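Local coordinates for protein epoxyqueuosine reductase (Streptococcus thermophilus, PDB 5D6S) that belongs to the epoxyqueuosine reductase (QueG) family and carries cobalamin together with two iron/sulfur clusters, followed by a helical C-terminal region, at residues A[296-301]-A[338-343]. Sequence-based numbering, arbitrary orientation.
Sequences FLELTN and IVKLME
L297, in a turn, and K340, on a helix, have their alpha carbons 8.6 Å apart, the nearest such pair between the two segments, and their contact is a worked example of one long side chain spanning the interval between separated backbones. Residues 296-299 form a type I beta turn, closed by the backbone bond from L299 N to F296 O, between helix 293-296 and helix 301-308; T300 then serves as the N-cap of the latter. Segment 338-343 is the first part of helix 338-347. In K340, CG stands anti to the backbone N (chi1 -178°), and after one bend at chi2 (54°) the chain runs extended through chi3 and chi4 to the turn. There NZ makes a salt bridge with E298, lying 3.1 Å from OE2 and 3.6 Å from OE1; the hydrogen bond to OE2 within this pair is weak. E298 folds its own chain at chi2 (-59°), which turns the carboxylate so that OE2 meets NZ and the neighbouring CE. This bridge belongs to the all-helical C-terminal part of the chain, where successive helices pack side by side, away from the cobalamin and the iron/sulfur clusters. Helix 318-331 holds the turn through Q322 and L329: Q322 NE2 hydrogen-bonds to the carbonyls of F296 and L299, and L297 rests on both residues. L341, on the same helix as K340, packs instead on A357 and I364 of helix 351-364. K340 CE adds a loose carbon contact with L297 CB at 4.1 Å, and the same methylene approaches the backbone carbonyl O of L297 at 3.9 Å. A second acid lies close by, E343 OE1 being 5.3 Å from E298 OE2, and the lysine, near both, probably eases the repulsion between them.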
ATOM      1  N   PHE A 296     -13.722 -15.069  -3.096  1.00 51.50           N
ATOM      2  CA  PHE A 296     -12.509 -14.479  -3.675  1.00 50.31           C
ATOM      3  C   PHE A 296     -11.555 -15.519  -4.279  1.00 51.80           C
ATOM      4  O   PHE A 296     -10.996 -15.300  -5.351  1.00 50.70           O
ATOM      5  CB  PHE A 296     -11.761 -13.695  -2.632  1.00 51.15           C
ATOM      6  CG  PHE A 296     -10.686 -12.830  -3.197  1.00 55.51           C
ATOM      7  CD1 PHE A 296     -11.009 -11.684  -3.893  1.00 53.45           C
ATOM      8  CD2 PHE A 296      -9.350 -13.171  -3.038  1.00 61.65           C
ATOM      9  CE1 PHE A 296     -10.026 -10.884  -4.425  1.00 54.24           C
ATOM     10  CE2 PHE A 296      -8.357 -12.366  -3.544  1.00 57.18           C
ATOM     11  CZ  PHE A 296      -8.696 -11.215  -4.233  1.00 58.56           C
ATOM     12  N   LEU A 297     -11.403 -16.656  -3.603  1.00 48.72           N
ATOM     13  CA  LEU A 297     -10.588 -17.749  -4.127  1.00 48.64           C
ATOM     14  C   LEU A 297     -11.191 -18.416  -5.337  1.00 47.38           C
ATOM     15  O   LEU A 297     -10.542 -19.245  -5.923  1.00 58.14           O
ATOM     16  CB  LEU A 297     -10.324 -18.807  -3.057  1.00 46.34           C
ATOM     17  CG  LEU A 297      -9.514 -18.362  -1.846  1.00 47.52           C
ATOM     18  CD1 LEU A 297      -9.410 -19.465  -0.813  1.00 52.64           C
ATOM     19  CD2 LEU A 297      -8.132 -17.937  -2.271  1.00 50.14           C
ATOM     20  N   GLU A 298     -12.426 -18.096  -5.708  1.00 52.23           N
ATOM     21  CA  GLU A 298     -13.029 -18.668  -6.926  1.00 50.28           C
ATOM     22  C   GLU A 298     -12.735 -17.811  -8.146  1.00 49.95           C
ATOM     23  O   GLU A 298     -12.965 -18.218  -9.270  1.00 54.99           O
ATOM     24  CB  GLU A 298     -14.555 -18.799  -6.821  1.00 53.01           C
ATOM     25  CG  GLU A 298     -15.068 -19.711  -5.731  1.00 54.74           C
ATOM     26  CD  GLU A 298     -14.568 -21.136  -5.862  1.00 59.24           C
ATOM     27  OE1 GLU A 298     -14.570 -21.691  -6.985  1.00 51.34           O
ATOM     28  OE2 GLU A 298     -14.180 -21.700  -4.809  1.00 74.88           O
ATOM     29  N   LEU A 299     -12.214 -16.623  -7.952  1.00 50.53           N
ATOM     30  CA  LEU A 299     -12.036 -15.720  -9.079  1.00 48.88           C
ATOM     31  C   LEU A 299     -10.981 -16.191 -10.063  1.00 47.54           C
ATOM     32  O   LEU A 299      -9.951 -16.727  -9.676  1.00 44.93           O
ATOM     33  CB  LEU A 299     -11.674 -14.324  -8.580  1.00 48.40           C
ATOM     34  CG  LEU A 299     -12.821 -13.655  -7.808  1.00 49.75           C
ATOM     35  CD1 LEU A 299     -12.355 -12.417  -7.060  1.00 47.85           C
ATOM     36  CD2 LEU A 299     -13.933 -13.280  -8.781  1.00 49.39           C
ATOM     37  N   THR A 300     -11.266 -15.973 -11.339  1.00 45.09           N
ATOM     38  CA  THR A 300     -10.318 -16.195 -12.429  1.00 46.69           C
ATOM     39  C   THR A 300      -9.695 -14.859 -12.805  1.00 45.84           C
ATOM     40  O   THR A 300     -10.087 -13.823 -12.298  1.00 51.51           O
ATOM     41  CB  THR A 300     -11.041 -16.729 -13.677  1.00 49.55           C
ATOM     42  OG1 THR A 300     -12.001 -15.756 -14.105  1.00 56.94           O
ATOM     43  CG2 THR A 300     -11.762 -18.022 -13.375  1.00 46.19           C
ATOM     44  N   ASN A 301      -8.719 -14.865 -13.697  1.00 46.43           N
ATOM     45  CA  ASN A 301      -8.160 -13.601 -14.165  1.00 45.25           C
ATOM     46  C   ASN A 301      -9.221 -12.668 -14.709  1.00 55.34           C
ATOM     47  O   ASN A 301      -9.171 -11.463 -14.460  1.00 61.02           O
ATOM     48  CB  ASN A 301      -7.102 -13.820 -15.242  1.00 46.78           C
ATOM     49  CG  ASN A 301      -5.808 -14.369 -14.676  1.00 49.40           C
ATOM     50  OD1 ASN A 301      -5.427 -14.075 -13.529  1.00 55.57           O
ATOM     51  ND2 ASN A 301      -5.129 -15.166 -15.458  1.00 47.68           N
ATOM     52  N   ILE A 338     -11.618 -25.972   4.326  1.00 44.14           N
ATOM     53  CA  ILE A 338     -10.797 -27.170   4.189  1.00 44.02           C
ATOM     54  C   ILE A 338     -11.005 -27.763   2.800  1.00 46.67           C
ATOM     55  O   ILE A 338     -10.044 -28.088   2.119  1.00 54.31           O
ATOM     56  CB  ILE A 338     -11.070 -28.179   5.313  1.00 42.54           C
ATOM     57  CG1 ILE A 338     -10.531 -27.623   6.642  1.00 43.87           C
ATOM     58  CG2 ILE A 338     -10.414 -29.514   5.051  1.00 40.54           C
ATOM     59  CD1 ILE A 338     -10.958 -28.390   7.885  1.00 42.80           C
ATOM     60  N   VAL A 339     -12.251 -27.904   2.378  1.00 48.36           N
ATOM     61  CA  VAL A 339     -12.506 -28.628   1.143  1.00 50.61           C
ATOM     62  C   VAL A 339     -11.936 -27.825  -0.037  1.00 51.27           C
ATOM     63  O   VAL A 339     -11.406 -28.389  -1.016  1.00 43.48           O
ATOM     64  CB  VAL A 339     -13.974 -29.103   0.959  1.00 48.54           C
ATOM     65  CG1 VAL A 339     -14.944 -28.403   1.888  1.00 58.73           C
ATOM     66  CG2 VAL A 339     -14.425 -28.973  -0.492  1.00 51.42           C
ATOM     67  N   LYS A 340     -12.012 -26.509   0.060  1.00 48.23           N
ATOM     68  CA  LYS A 340     -11.424 -25.662  -0.981  1.00 43.40           C
ATOM     69  C   LYS A 340      -9.898 -25.756  -1.042  1.00 39.51           C
ATOM     70  O   LYS A 340      -9.282 -25.754  -2.107  1.00 35.17           O
ATOM     71  CB  LYS A 340     -11.835 -24.206  -0.768  1.00 41.01           C
ATOM     72  CG  LYS A 340     -11.310 -23.252  -1.827  1.00 40.11           C
ATOM     73  CD  LYS A 340     -11.661 -23.681  -3.224  1.00 45.29           C
ATOM     74  CE  LYS A 340     -11.178 -22.661  -4.250  1.00 50.68           C
ATOM     75  NZ  LYS A 340     -11.538 -23.075  -5.631  1.00 50.26           N
ATOM     76  N   LEU A 341      -9.284 -25.777   0.116  1.00 42.81           N
ATOM     77  CA  LEU A 341      -7.845 -25.903   0.181  1.00 43.16           C
ATOM     78  C   LEU A 341      -7.436 -27.238  -0.446  1.00 41.08           C
ATOM     79  O   LEU A 341      -6.407 -27.338  -1.093  1.00 45.66           O
ATOM     80  CB  LEU A 341      -7.384 -25.776   1.645  1.00 45.33           C
ATOM     81  CG  LEU A 341      -7.658 -24.394   2.264  1.00 42.88           C
ATOM     82  CD1 LEU A 341      -7.546 -24.414   3.762  1.00 46.62           C
ATOM     83  CD2 LEU A 341      -6.714 -23.336   1.718  1.00 40.16           C
ATOM     84  N   MET A 342      -8.249 -28.268  -0.248  1.00 40.96           N
ATOM     85  CA  MET A 342      -7.907 -29.580  -0.741  1.00 38.99           C
ATOM     86  C   MET A 342      -7.981 -29.544  -2.246  1.00 37.10           C
ATOM     87  O   MET A 342      -7.177 -30.165  -2.913  1.00 45.52           O
ATOM     88  CB  MET A 342      -8.802 -30.663  -0.134  1.00 43.24           C
ATOM     89  CG  MET A 342      -8.332 -31.231   1.202  1.00 44.68           C
ATOM     90  SD  MET A 342      -9.660 -32.091   2.127  1.00 54.50           S
ATOM     91  CE  MET A 342      -8.823 -33.660   2.416  1.00 64.89           C
ATOM     92  N   GLU A 343      -8.928 -28.794  -2.789  1.00 40.78           N
ATOM     93  CA  GLU A 343      -9.106 -28.660  -4.242  1.00 43.47           C
ATOM     94  C   GLU A 343      -7.915 -27.942  -4.873  1.00 46.40           C
ATOM     95  O   GLU A 343      -7.397 -28.365  -5.919  1.00 46.23           O
ATOM     96  CB  GLU A 343     -10.410 -27.927  -4.595  1.00 48.92           C
ATOM     97  CG  GLU A 343     -11.662 -28.777  -4.369  1.00 66.69           C
ATOM     98  CD  GLU A 343     -12.987 -27.994  -4.417  1.00 76.81           C
ATOM     99  OE1 GLU A 343     -13.015 -26.882  -4.995  1.00 85.36           O
ATOM    100  OE2 GLU A 343     -13.993 -28.505  -3.856  1.00 71.50           O
TER